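Local coordinates for glycoside hydrolase family 15, cellulose signaling associated protein envoy (Hypocrea jecorina, PDB 4WUJ) that senses blue light through a flavin-binding LOV domain of the PAS fold, the part modelled here, and probably links light to the oxidative-stress response, at residues V125-L130 and H138-L143; S39-D44 and V53-G58; P27-G32 and H104-V109; Y60-Y65 and N113-G118. One frame throughout, in Å; residues are numbered along the deposited sequence.

Interaction 1: V125-L130 and H138-L143. With FMN (flavin mononucleotide), chain I.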
# COMPACT_ATOMS: atom_id res chain seq x y z
N VAL C 125 14.34 1.21 8.64
CA VAL C 125 14.27 0.25 7.55
C VAL C 125 14.11 -1.12 8.09
O VAL C 125 14.86 -1.56 8.97
CB VAL C 125 15.57 0.26 6.71
CG1 VAL C 125 15.48 -0.73 5.60
CG2 VAL C 125 15.86 1.67 6.15
N THR C 126 13.15 -1.83 7.55
CA THR C 126 12.95 -3.24 7.87
C THR C 126 13.02 -4.03 6.57
O THR C 126 12.35 -3.69 5.61
CB THR C 126 11.53 -3.52 8.41
OG1 THR C 126 11.29 -2.71 9.55
CG2 THR C 126 11.36 -4.99 8.77
N ILE C 127 13.77 -5.13 6.57
CA ILE C 127 13.90 -5.94 5.39
C ILE C 127 13.43 -7.33 5.70
O ILE C 127 13.88 -7.95 6.66
CB ILE C 127 15.37 -5.90 4.88
CG1 ILE C 127 15.76 -4.44 4.67
CG2 ILE C 127 15.50 -6.71 3.59
CD1 ILE C 127 17.19 -4.16 4.38
N LEU C 128 12.50 -7.80 4.90
CA LEU C 128 11.97 -9.14 5.05
C LEU C 128 12.22 -10.00 3.81
O LEU C 128 12.15 -9.51 2.69
CB LEU C 128 10.48 -9.05 5.37
CG LEU C 128 10.18 -8.16 6.59
CD1 LEU C 128 9.83 -6.73 6.22
CD2 LEU C 128 9.08 -8.76 7.38
N PRO C 129 12.49 -11.29 4.00
CA PRO C 129 12.64 -12.28 2.94
C PRO C 129 11.31 -12.81 2.41
O PRO C 129 10.37 -12.98 3.19
CB PRO C 129 13.35 -13.43 3.65
CG PRO C 129 12.77 -13.36 5.07
CD PRO C 129 12.77 -11.87 5.33
N LEU C 130 11.25 -13.09 1.11
CA LEU C 130 10.15 -13.85 0.53
C LEU C 130 10.60 -15.28 0.19
O LEU C 130 11.77 -15.62 0.35
CB LEU C 130 9.66 -13.19 -0.76
CG LEU C 130 8.44 -12.30 -0.61
CD1 LEU C 130 8.69 -11.27 0.50
CD2 LEU C 130 8.08 -11.64 -1.96
N HIS C 138 14.27 -15.23 -5.46
CA HIS C 138 14.04 -14.76 -4.10
C HIS C 138 13.94 -13.24 -4.10
O HIS C 138 14.70 -12.56 -4.77
CB HIS C 138 15.21 -15.18 -3.23
CG HIS C 138 15.12 -16.59 -2.73
ND1 HIS C 138 14.71 -16.90 -1.44
CD2 HIS C 138 15.38 -17.78 -3.33
CE1 HIS C 138 14.72 -18.21 -1.28
NE2 HIS C 138 15.12 -18.77 -2.40
N PHE C 139 13.00 -12.71 -3.34
CA PHE C 139 12.83 -11.26 -3.22
C PHE C 139 13.00 -10.80 -1.77
O PHE C 139 12.95 -11.59 -0.83
CB PHE C 139 11.46 -10.82 -3.75
CG PHE C 139 11.30 -11.00 -5.24
CD1 PHE C 139 11.15 -12.27 -5.78
CD2 PHE C 139 11.31 -9.91 -6.09
CE1 PHE C 139 11.00 -12.44 -7.15
CE2 PHE C 139 11.18 -10.07 -7.46
CZ PHE C 139 11.02 -11.33 -7.99
N ALA C 140 13.19 -9.51 -1.62
CA ALA C 140 13.28 -8.89 -0.34
C ALA C 140 12.35 -7.71 -0.41
O ALA C 140 12.31 -7.00 -1.42
CB ALA C 140 14.71 -8.44 -0.05
N VAL C 141 11.59 -7.53 0.66
CA VAL C 141 10.71 -6.39 0.83
C VAL C 141 11.31 -5.51 1.87
O VAL C 141 11.58 -5.97 2.98
CB VAL C 141 9.33 -6.79 1.39
CG1 VAL C 141 8.47 -5.53 1.57
CG2 VAL C 141 8.69 -7.81 0.51
N GLY C 142 11.51 -4.26 1.53
CA GLY C 142 11.91 -3.26 2.47
C GLY C 142 10.81 -2.24 2.75
O GLY C 142 10.08 -1.81 1.84
N LEU C 143 10.69 -1.89 4.03
CA LEU C 143 9.79 -0.86 4.49
C LEU C 143 10.65 0.23 5.06
O LEU C 143 11.47 -0.04 5.95
CB LEU C 143 8.85 -1.39 5.57
CG LEU C 143 7.93 -2.53 5.17
CD1 LEU C 143 6.94 -2.88 6.32
CD2 LEU C 143 7.17 -2.15 3.91
N1 FMN I . 19.58 0.69 2.69
C2 FMN I . 19.30 1.96 3.13
O2 FMN I . 20.21 2.69 3.54
N3 FMN I . 18.00 2.44 3.12
C4 FMN I . 16.96 1.66 2.67
O4 FMN I . 15.82 2.13 2.66
C4A FMN I . 17.22 0.36 2.21
N5 FMN I . 16.19 -0.45 1.74
C5A FMN I . 16.46 -1.72 1.31
C6 FMN I . 15.41 -2.49 0.87
C7 FMN I . 15.63 -3.77 0.39
C7M FMN I . 14.45 -4.57 -0.06
C8 FMN I . 16.95 -4.28 0.38
C8M FMN I . 17.21 -5.68 -0.13
C9 FMN I . 18.01 -3.50 0.85
C9A FMN I . 17.77 -2.21 1.31
N10 FMN I . 18.81 -1.39 1.78
C10 FMN I . 18.54 -0.11 2.22
C1' FMN I . 20.26 -1.83 1.88
C2' FMN I . 21.14 -1.76 0.66
O2' FMN I . 20.36 -1.98 -0.49
C3' FMN I . 22.31 -2.77 0.84
O3' FMN I . 21.80 -4.09 1.04
C4' FMN I . 23.19 -2.38 2.05
O4' FMN I . 23.82 -1.15 1.76
C5' FMN I . 24.22 -3.45 2.43
O5' FMN I . 24.94 -3.88 1.29
P FMN I . 26.26 -3.12 0.81
O1P FMN I . 26.66 -3.79 -0.49
O2P FMN I . 26.11 -1.66 0.56
O3P FMN I . 27.33 -3.32 1.84
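Strands 120-129 and 139-144 form an antiparallel beta hairpin of the LOV domain's PAS sheet, and segments 125-130 and 138-143 form the part next to its connecting loop. The backbone carries most of the contact. Thr126 and Leu143 form a hydrogen-bonded pair, with Thr126 N to Leu143 O and Leu143 N to Thr126 O both 2.9 Å. Leu128 and Val141 repeat the pattern, and Leu128 N reaches Val141 O at 171°, nearly straight, in the carbonyl plane. The last bond, Leu130 N to Phe139 O, is looser: the donor sits 32° above the carbonyl plane, where the strand is already giving way to the turn.

Apolar packing divides between two faces. With Leu128 and Leu143, Val141 lies on the face turned to helix 14-22; there Leu130 CD1 presses on Val141 CG2 at 3.5 Å, a tight carbon contact. Thr126 is on this face too, and its OG1 bonds to Tyr7 OH of the second subunit.

The opposite face, bearing Ile127 and Ala140, holds the flavin. Ile127 has CG1 beside its backbone N (chi1 -55°), which drops CD1 over the isoalloxazine, 3.7 Å from FMN C9A. Val125 CG2 meets FMN O4 at 3.5 Å. Ala140 CB touches the methyl FMN C8M at 3.7 Å. Gly142 has no side chain where the ring edge comes in, and its N lies 3.4 Å from FMN C7M.

Interaction 2: S39-D44 and V53-G58. With FMN (flavin mononucleotide), chain I.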
# COMPACT_ATOMS: atom_id res chain seq x y z
N SER C 39 6.23 3.59 2.76
CA SER C 39 7.31 3.55 1.79
C SER C 39 7.84 2.11 1.69
O SER C 39 8.17 1.46 2.70
CB SER C 39 8.40 4.52 2.16
OG SER C 39 9.61 4.18 1.54
N LEU C 40 7.86 1.58 0.47
CA LEU C 40 8.13 0.16 0.26
C LEU C 40 8.94 -0.04 -0.99
O LEU C 40 8.67 0.61 -2.01
CB LEU C 40 6.84 -0.62 0.13
CG LEU C 40 6.95 -2.12 -0.11
CD1 LEU C 40 5.78 -2.86 0.55
CD2 LEU C 40 7.02 -2.45 -1.60
N THR C 41 9.95 -0.90 -0.90
CA THR C 41 10.70 -1.34 -2.06
C THR C 41 10.65 -2.87 -2.11
O THR C 41 10.54 -3.56 -1.09
CB THR C 41 12.18 -0.84 -2.08
OG1 THR C 41 12.92 -1.44 -1.01
CG2 THR C 41 12.24 0.66 -1.94
N LEU C 42 10.68 -3.37 -3.32
CA LEU C 42 10.77 -4.78 -3.58
C LEU C 42 12.02 -4.96 -4.45
O LEU C 42 12.19 -4.29 -5.50
CB LEU C 42 9.53 -5.24 -4.33
CG LEU C 42 9.23 -6.71 -4.51
CD1 LEU C 42 9.23 -7.52 -3.22
CD2 LEU C 42 7.85 -6.75 -5.16
N CYS C 43 12.90 -5.86 -4.01
CA CYS C 43 14.18 -6.08 -4.69
C CYS C 43 14.30 -7.54 -5.04
O CYS C 43 13.94 -8.40 -4.25
CB CYS C 43 15.34 -5.65 -3.81
SG CYS C 43 15.40 -3.87 -3.49
N ASP C 44 14.76 -7.82 -6.27
CA ASP C 44 14.98 -9.18 -6.67
C ASP C 44 16.43 -9.57 -6.31
O ASP C 44 17.37 -9.30 -7.06
CB ASP C 44 14.72 -9.32 -8.17
CG ASP C 44 14.77 -10.77 -8.62
OD1 ASP C 44 15.35 -11.60 -7.90
OD2 ASP C 44 14.24 -11.06 -9.72
N VAL C 53 12.71 -3.64 -8.16
CA VAL C 53 11.77 -3.95 -9.24
C VAL C 53 10.42 -3.28 -9.01
O VAL C 53 9.58 -3.27 -9.91
CB VAL C 53 11.60 -5.47 -9.44
CG1 VAL C 53 12.92 -6.09 -9.84
CG2 VAL C 53 11.09 -6.14 -8.22
N TYR C 54 10.23 -2.73 -7.81
CA TYR C 54 9.03 -1.97 -7.47
C TYR C 54 9.30 -1.08 -6.26
O TYR C 54 9.84 -1.56 -5.24
CB TYR C 54 7.88 -2.94 -7.11
CG TYR C 54 6.64 -2.24 -6.65
CD1 TYR C 54 6.43 -1.92 -5.29
CD2 TYR C 54 5.65 -1.86 -7.57
CE1 TYR C 54 5.26 -1.26 -4.88
CE2 TYR C 54 4.49 -1.22 -7.16
CZ TYR C 54 4.31 -0.90 -5.82
OH TYR C 54 3.15 -0.24 -5.49
N ALA C 55 8.89 0.19 -6.36
CA ALA C 55 8.82 1.08 -5.20
C ALA C 55 7.41 1.71 -5.12
O ALA C 55 6.81 2.09 -6.16
CB ALA C 55 9.86 2.14 -5.31
N SER C 56 6.88 1.82 -3.90
CA SER C 56 5.53 2.35 -3.68
C SER C 56 5.46 3.87 -3.89
O SER C 56 6.49 4.53 -3.90
CB SER C 56 5.10 2.07 -2.24
OG SER C 56 6.02 2.65 -1.33
N PRO C 57 4.25 4.42 -4.08
CA PRO C 57 4.09 5.88 -4.00
C PRO C 57 4.73 6.50 -2.73
O PRO C 57 5.39 7.54 -2.77
CB PRO C 57 2.55 6.08 -3.99
CG PRO C 57 2.04 4.83 -4.76
CD PRO C 57 2.97 3.72 -4.32
N GLY C 58 4.51 5.86 -1.60
CA GLY C 58 5.14 6.30 -0.36
C GLY C 58 6.67 6.41 -0.46
O GLY C 58 7.27 7.26 0.21
N1 FMN I . 19.58 0.69 2.69
C2 FMN I . 19.30 1.96 3.13
O2 FMN I . 20.21 2.69 3.54
N3 FMN I . 18.00 2.44 3.12
C4 FMN I . 16.96 1.66 2.67
O4 FMN I . 15.82 2.13 2.66
C4A FMN I . 17.22 0.36 2.21
N5 FMN I . 16.19 -0.45 1.74
C5A FMN I . 16.46 -1.72 1.31
C6 FMN I . 15.41 -2.49 0.87
C7 FMN I . 15.63 -3.77 0.39
C7M FMN I . 14.45 -4.57 -0.06
C8 FMN I . 16.95 -4.28 0.38
C8M FMN I . 17.21 -5.68 -0.13
C9 FMN I . 18.01 -3.50 0.85
C9A FMN I . 17.77 -2.21 1.31
N10 FMN I . 18.81 -1.39 1.78
C10 FMN I . 18.54 -0.11 2.22
C1' FMN I . 20.26 -1.83 1.88
C2' FMN I . 21.14 -1.76 0.66
O2' FMN I . 20.36 -1.98 -0.49
C3' FMN I . 22.31 -2.77 0.84
O3' FMN I . 21.80 -4.09 1.04
C4' FMN I . 23.19 -2.38 2.05
O4' FMN I . 23.82 -1.15 1.76
C5' FMN I . 24.22 -3.45 2.43
O5' FMN I . 24.94 -3.88 1.29
P FMN I . 26.26 -3.12 0.81
O1P FMN I . 26.66 -3.79 -0.49
O2P FMN I . 26.11 -1.66 0.56
O3P FMN I . 27.33 -3.32 1.84
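A beta hairpin from the opening of the PAS fold, strands 39-44 and 52-55, is interrupted here by a classic bulge and runs straight into the N-cap of helix 57-63. At the bulge, Val53 and Tyr54 both face Leu42. Its carbonyl O accepts a good bond from Val53 N at 2.8 Å and a weak one from Tyr54 N. Leu42 N then bonds to Tyr54 O, and Ser56 N to Leu40 O at 163°.

Ser56 closes the far end with its side chain. Its OG stands between backbone N and carbonyl carbon (chi1 58°), the crowded position, and takes Leu40 N at 2.8 Å along a bent path of 132°. The same hydroxyl bonds to Val38 O and weakly to Phe59 N, capping the helix.

On the face away from the flavin, Leu40 CD2 comes to the edge of the Tyr54 ring, in its plane, 3.8 Å from Tyr54 CD1. The OH of that ring bonds to Cys36 N of the second subunit.

Thr41 and Cys43 face the chromophore: Thr41 OG1 is 3.3 Å from FMN C6, and Cys43 SG 3.6 Å from FMN C7M. Thr41 OG1 also bonds weakly to Gln144 NE2, while Ser39 OG bonds to Gln144 OE1. Since Gln144 is itself bonded to FMN, these hydroxyls probably hold the amide in the orientation that points its NE2 at the flavin.

Interaction 3: P27-G32 and H104-V109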
# COMPACT_ATOMS: atom_id res chain seq x y z
N PRO C 27 7.92 -14.70 13.44
CA PRO C 27 8.32 -13.31 13.24
C PRO C 27 9.28 -12.87 14.32
O PRO C 27 9.22 -13.33 15.46
CB PRO C 27 7.00 -12.53 13.38
CG PRO C 27 6.11 -13.43 14.16
CD PRO C 27 6.47 -14.81 13.69
N THR C 28 10.15 -11.96 13.94
CA THR C 28 11.16 -11.42 14.82
C THR C 28 10.85 -9.97 15.11
O THR C 28 11.13 -9.46 16.19
CB THR C 28 12.54 -11.55 14.14
OG1 THR C 28 13.09 -12.84 14.42
CG2 THR C 28 13.50 -10.45 14.60
N ILE C 29 10.31 -9.28 14.12
CA ILE C 29 9.93 -7.89 14.29
C ILE C 29 8.43 -7.84 14.17
O ILE C 29 7.85 -8.61 13.41
CB ILE C 29 10.53 -7.00 13.21
CG1 ILE C 29 12.05 -6.96 13.35
CG2 ILE C 29 9.93 -5.60 13.28
CD1 ILE C 29 12.73 -7.84 12.31
N ASP C 30 7.81 -6.96 14.95
CA ASP C 30 6.39 -6.68 14.81
C ASP C 30 6.31 -5.43 13.96
O ASP C 30 6.76 -4.35 14.38
CB ASP C 30 5.69 -6.47 16.17
CG ASP C 30 4.16 -6.31 16.03
OD1 ASP C 30 3.56 -7.09 15.25
OD2 ASP C 30 3.56 -5.40 16.66
N LEU C 31 5.78 -5.57 12.75
CA LEU C 31 5.72 -4.45 11.82
C LEU C 31 4.78 -3.38 12.38
O LEU C 31 5.09 -2.19 12.31
CB LEU C 31 5.28 -4.93 10.42
CG LEU C 31 6.34 -5.84 9.76
CD1 LEU C 31 5.85 -6.47 8.45
CD2 LEU C 31 7.64 -5.07 9.53
N GLY C 32 3.69 -3.84 13.00
CA GLY C 32 2.64 -2.97 13.50
C GLY C 32 1.67 -2.64 12.35
O GLY C 32 1.63 -3.36 11.34
N HIS C 104 19.00 -14.44 4.42
CA HIS C 104 17.53 -14.45 4.30
C HIS C 104 16.86 -14.25 5.66
O HIS C 104 15.87 -14.89 5.97
CB HIS C 104 17.04 -15.75 3.68
CG HIS C 104 17.60 -16.01 2.33
ND1 HIS C 104 17.16 -17.03 1.52
CD2 HIS C 104 18.57 -15.37 1.63
CE1 HIS C 104 17.83 -17.02 0.38
NE2 HIS C 104 18.70 -16.02 0.43
N GLN C 105 17.42 -13.35 6.47
CA GLN C 105 16.88 -13.07 7.78
C GLN C 105 16.21 -11.72 7.80
O GLN C 105 16.74 -10.74 7.26
CB GLN C 105 18.00 -13.02 8.84
CG GLN C 105 18.55 -14.36 9.30
CD GLN C 105 19.87 -14.19 10.03
OE1 GLN C 105 20.32 -13.06 10.26
NE2 GLN C 105 20.50 -15.30 10.38
N GLU C 106 15.07 -11.67 8.48
CA GLU C 106 14.42 -10.42 8.83
C GLU C 106 15.43 -9.57 9.53
O GLU C 106 16.26 -10.10 10.26
CB GLU C 106 13.28 -10.66 9.83
CG GLU C 106 12.07 -11.29 9.21
CD GLU C 106 11.08 -11.79 10.25
OE1 GLU C 106 10.80 -11.06 11.25
OE2 GLU C 106 10.58 -12.92 10.04
N VAL C 107 15.33 -8.26 9.36
CA VAL C 107 16.21 -7.37 10.05
C VAL C 107 15.59 -6.02 10.12
O VAL C 107 14.88 -5.58 9.21
CB VAL C 107 17.56 -7.24 9.33
CG1 VAL C 107 17.36 -6.82 7.87
CG2 VAL C 107 18.47 -6.26 10.03
N GLN C 108 15.85 -5.34 11.22
CA GLN C 108 15.35 -3.99 11.35
C GLN C 108 16.42 -3.17 12.00
O GLN C 108 16.89 -3.50 13.11
CB GLN C 108 14.03 -3.96 12.13
CG GLN C 108 13.52 -2.57 12.40
CD GLN C 108 12.18 -2.58 13.14
OE1 GLN C 108 12.09 -3.05 14.28
NE2 GLN C 108 11.13 -2.11 12.49
N VAL C 109 16.80 -2.10 11.32
CA VAL C 109 17.80 -1.20 11.80
C VAL C 109 17.34 0.21 11.54
O VAL C 109 16.37 0.47 10.84
CB VAL C 109 19.17 -1.38 11.04
CG1 VAL C 109 19.51 -2.85 10.89
CG2 VAL C 109 19.13 -0.68 9.69
O HOH W 1 8.39 -1.74 13.95
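This is a surface contact between a loop and the start of a strand: residues 27-32, in the loop between helix 14-22 and strand 39-44, lie across the start of strand 107-114, an outermost strand of the sheet within this chain. The two backbones stay apart, and side chains bridge them.

Glu106 carries the polar part. With CG beside the backbone N (chi1 -74°) and the chain extended beyond it, the carboxylate reaches the loop, where OE1 accepts Thr28 N at 2.9 Å. The N-H arrives from above the carboxylate plane, 26° out of it. Ile29 N adds a weak second bond to the same oxygen, so two consecutive backbone amides converge on OE1. Glu106 OE2 meanwhile forms a salt bridge with Arg24, which would favour the charged carboxylate.

Ile29 supplies the apolar part, its side chain running past that of Glu106 in the opposite direction. Ile29 CD1 sits 3.8 Å from Glu106 CB, and CG1 lies 3.8 Å from Gln108 CB. Ile29 CG2 comes to 3.5 Å from Gln108 OE1, a packing contact with the amide. A water extends the bridge, accepting from Gln108 NE2 at 3.1 Å and donating to Asp30 O at 3.1 Å.

The loop joins an N-terminal extension to the PAS sheet on its flavin-remote face, an arrangement that resembles the N-terminal cap of short fungal LOV proteins such as Vivid.

Interaction 4: Y60-Y65 and N113-G118. With FMN (flavin mononucleotide), chain I.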
# COMPACT_ATOMS: atom_id res chain seq x y z
N TYR C 60 8.51 7.15 -3.23
CA TYR C 60 8.83 8.35 -3.98
C TYR C 60 8.50 9.63 -3.17
O TYR C 60 9.18 10.65 -3.28
CB TYR C 60 8.12 8.33 -5.32
CG TYR C 60 8.45 7.10 -6.15
CD1 TYR C 60 9.76 6.84 -6.54
CD2 TYR C 60 7.45 6.22 -6.58
CE1 TYR C 60 10.08 5.73 -7.32
CE2 TYR C 60 7.78 5.08 -7.37
CZ TYR C 60 9.10 4.86 -7.74
OH TYR C 60 9.45 3.77 -8.49
N GLN C 61 7.49 9.55 -2.30
CA GLN C 61 7.12 10.70 -1.49
C GLN C 61 8.13 10.88 -0.35
O GLN C 61 8.50 12.00 0.01
CB GLN C 61 5.69 10.52 -0.92
CG GLN C 61 5.15 11.73 -0.18
CD GLN C 61 4.59 12.76 -1.13
OE1 GLN C 61 5.31 13.29 -1.97
NE2 GLN C 61 3.29 13.01 -1.03
N LEU C 62 8.55 9.78 0.25
CA LEU C 62 9.53 9.88 1.32
C LEU C 62 10.87 10.37 0.77
O LEU C 62 11.46 11.26 1.34
CB LEU C 62 9.71 8.57 2.07
CG LEU C 62 10.97 8.54 2.95
CD1 LEU C 62 10.83 9.49 4.15
CD2 LEU C 62 11.24 7.16 3.41
N THR C 63 11.34 9.81 -0.34
CA THR C 63 12.73 10.04 -0.77
C THR C 63 12.88 11.19 -1.75
O THR C 63 13.97 11.71 -1.93
CB THR C 63 13.36 8.79 -1.41
OG1 THR C 63 12.71 8.49 -2.66
CG2 THR C 63 13.28 7.62 -0.46
N GLY C 64 11.79 11.58 -2.40
CA GLY C 64 11.85 12.60 -3.43
C GLY C 64 12.30 12.15 -4.81
O GLY C 64 12.27 12.94 -5.76
N TYR C 65 12.73 10.89 -4.97
CA TYR C 65 13.04 10.41 -6.33
C TYR C 65 11.79 10.03 -7.12
O TYR C 65 10.66 9.99 -6.59
CB TYR C 65 14.01 9.22 -6.30
CG TYR C 65 15.34 9.52 -5.67
CD1 TYR C 65 15.52 9.35 -4.30
CD2 TYR C 65 16.41 9.97 -6.43
CE1 TYR C 65 16.73 9.63 -3.70
CE2 TYR C 65 17.63 10.23 -5.85
CZ TYR C 65 17.78 10.07 -4.47
OH TYR C 65 18.96 10.33 -3.83
N ASN C 113 19.71 7.92 5.92
CA ASN C 113 19.70 8.12 4.48
C ASN C 113 19.49 9.57 4.08
O ASN C 113 19.28 10.46 4.92
CB ASN C 113 18.63 7.24 3.78
CG ASN C 113 18.83 5.77 4.04
OD1 ASN C 113 17.86 5.01 4.01
ND2 ASN C 113 20.07 5.35 4.33
N TYR C 114 19.53 9.77 2.78
CA TYR C 114 19.47 11.09 2.21
C TYR C 114 18.40 11.11 1.15
O TYR C 114 18.39 10.27 0.24
CB TYR C 114 20.84 11.45 1.66
CG TYR C 114 21.85 11.49 2.80
CD1 TYR C 114 21.99 12.63 3.59
CD2 TYR C 114 22.62 10.37 3.12
CE1 TYR C 114 22.89 12.66 4.66
CE2 TYR C 114 23.53 10.39 4.17
CZ TYR C 114 23.66 11.55 4.95
OH TYR C 114 24.56 11.58 6.00
N LYS C 115 17.45 12.03 1.32
CA LYS C 115 16.42 12.30 0.31
C LYS C 115 17.17 12.80 -0.90
O LYS C 115 18.36 13.05 -0.83
CB LYS C 115 15.40 13.34 0.80
CG LYS C 115 14.47 12.79 1.88
CD LYS C 115 13.72 13.89 2.62
CE LYS C 115 12.47 13.37 3.31
NZ LYS C 115 12.48 13.52 4.78
N LYS C 116 16.48 12.91 -2.02
CA LYS C 116 17.14 13.32 -3.23
C LYS C 116 17.65 14.77 -3.14
O LYS C 116 18.50 15.17 -3.95
CB LYS C 116 16.18 13.24 -4.39
CG LYS C 116 16.77 13.81 -5.65
CD LYS C 116 15.71 13.89 -6.72
CE LYS C 116 16.28 14.41 -8.02
NZ LYS C 116 15.24 14.28 -9.03
N ASN C 117 17.11 15.55 -2.21
CA ASN C 117 17.56 16.93 -2.00
C ASN C 117 18.69 17.05 -0.95
O ASN C 117 19.06 18.16 -0.57
CB ASN C 117 16.39 17.84 -1.64
CG ASN C 117 15.80 17.53 -0.24
OD1 ASN C 117 16.31 16.67 0.49
ND2 ASN C 117 14.73 18.24 0.13
N GLY C 118 19.22 15.93 -0.46
CA GLY C 118 20.37 15.96 0.43
C GLY C 118 20.07 16.05 1.92
O GLY C 118 20.98 16.14 2.74
N1 FMN I . 19.58 0.69 2.69
C2 FMN I . 19.30 1.96 3.13
O2 FMN I . 20.21 2.69 3.54
N3 FMN I . 18.00 2.44 3.12
C4 FMN I . 16.96 1.66 2.67
O4 FMN I . 15.82 2.13 2.66
C4A FMN I . 17.22 0.36 2.21
N5 FMN I . 16.19 -0.45 1.74
C5A FMN I . 16.46 -1.72 1.31
C6 FMN I . 15.41 -2.49 0.87
C7 FMN I . 15.63 -3.77 0.39
C7M FMN I . 14.45 -4.57 -0.06
C8 FMN I . 16.95 -4.28 0.38
C8M FMN I . 17.21 -5.68 -0.13
C9 FMN I . 18.01 -3.50 0.85
C9A FMN I . 17.77 -2.21 1.31
N10 FMN I . 18.81 -1.39 1.78
C10 FMN I . 18.54 -0.11 2.22
C1' FMN I . 20.26 -1.83 1.88
C2' FMN I . 21.14 -1.76 0.66
O2' FMN I . 20.36 -1.98 -0.49
C3' FMN I . 22.31 -2.77 0.84
O3' FMN I . 21.80 -4.09 1.04
C4' FMN I . 23.19 -2.38 2.05
O4' FMN I . 23.82 -1.15 1.76
C5' FMN I . 24.22 -3.45 2.43
O5' FMN I . 24.94 -3.88 1.29
P FMN I . 26.26 -3.12 0.81
O1P FMN I . 26.66 -3.79 -0.49
O2P FMN I . 26.11 -1.66 0.56
O3P FMN I . 27.33 -3.32 1.84
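Asn113 belongs to the FMN pocket, and just beyond it strand 107-114 breaks into a type I turn, Lys115 to Gly118, that meets the C-terminal end of helix 57-63. The Asn113 carboxamide grips the uracil-like edge of the flavin with two bonds: FMN N3 donates to Asn113 OD1 at 2.7 Å and 168°, and Asn113 ND2 donates to FMN O2 at 2.8 Å along a more bent line of 136°. Asn123 ND2 also donates to Asn113 OD1, fixing which end of the amide faces N3.

The turn and the helix end are joined by one backbone bond, Lys116 N to Thr63 O at 2.8 Å, almost along the C=O axis. Gly64, with positive phi, leads the chain off the helix after Thr63. Tyr65 then lies over the turn: Lys116 CB stands above the centre of the ring, 3.5 Å from the Tyr65 centroid and 10° off the normal, a CH-pi contact. The ring also meets Phe77 edge-to-face. Lys116 CG is anti to its backbone N, and the extended chain passes Gly64 O on its way to a salt bridge with Glu69.

Lys115 runs along the helix terminus. Its CE is 3.1 Å from Leu62 O, and its NZ pairs with Glu146.

The lysine charges are thus answered by Glu146 and Glu69, and the helix end is held by the Lys116 N to Thr63 O bond, while the Asn113 amide supplies both an acceptor and a donor to the flavin and so suits the N3-protonated ring.

Overall arrangement
All five strands of the PAS sheet run side by side through interactions 1, 2 and 3. Interactions 1 and 2, with centres about 10 Å apart, join directly where Gly142 N meets Thr41 O and Ala140 O meets Cys43 N, both at 2.9 Å. Interaction 3 adjoins interaction 1 on the other flank, through Ile127 N and Val107 O. Interaction 4 continues strand 107-114 to the far end, its centre about 23 Å from that of interaction 3, and shares helix 57-63 with interaction 2. FMN is touched by interactions 1, 2 and 4: the first two line its dimethylbenzene end, interaction 1 also lies over the ring, and Asn113 binds the polar edge.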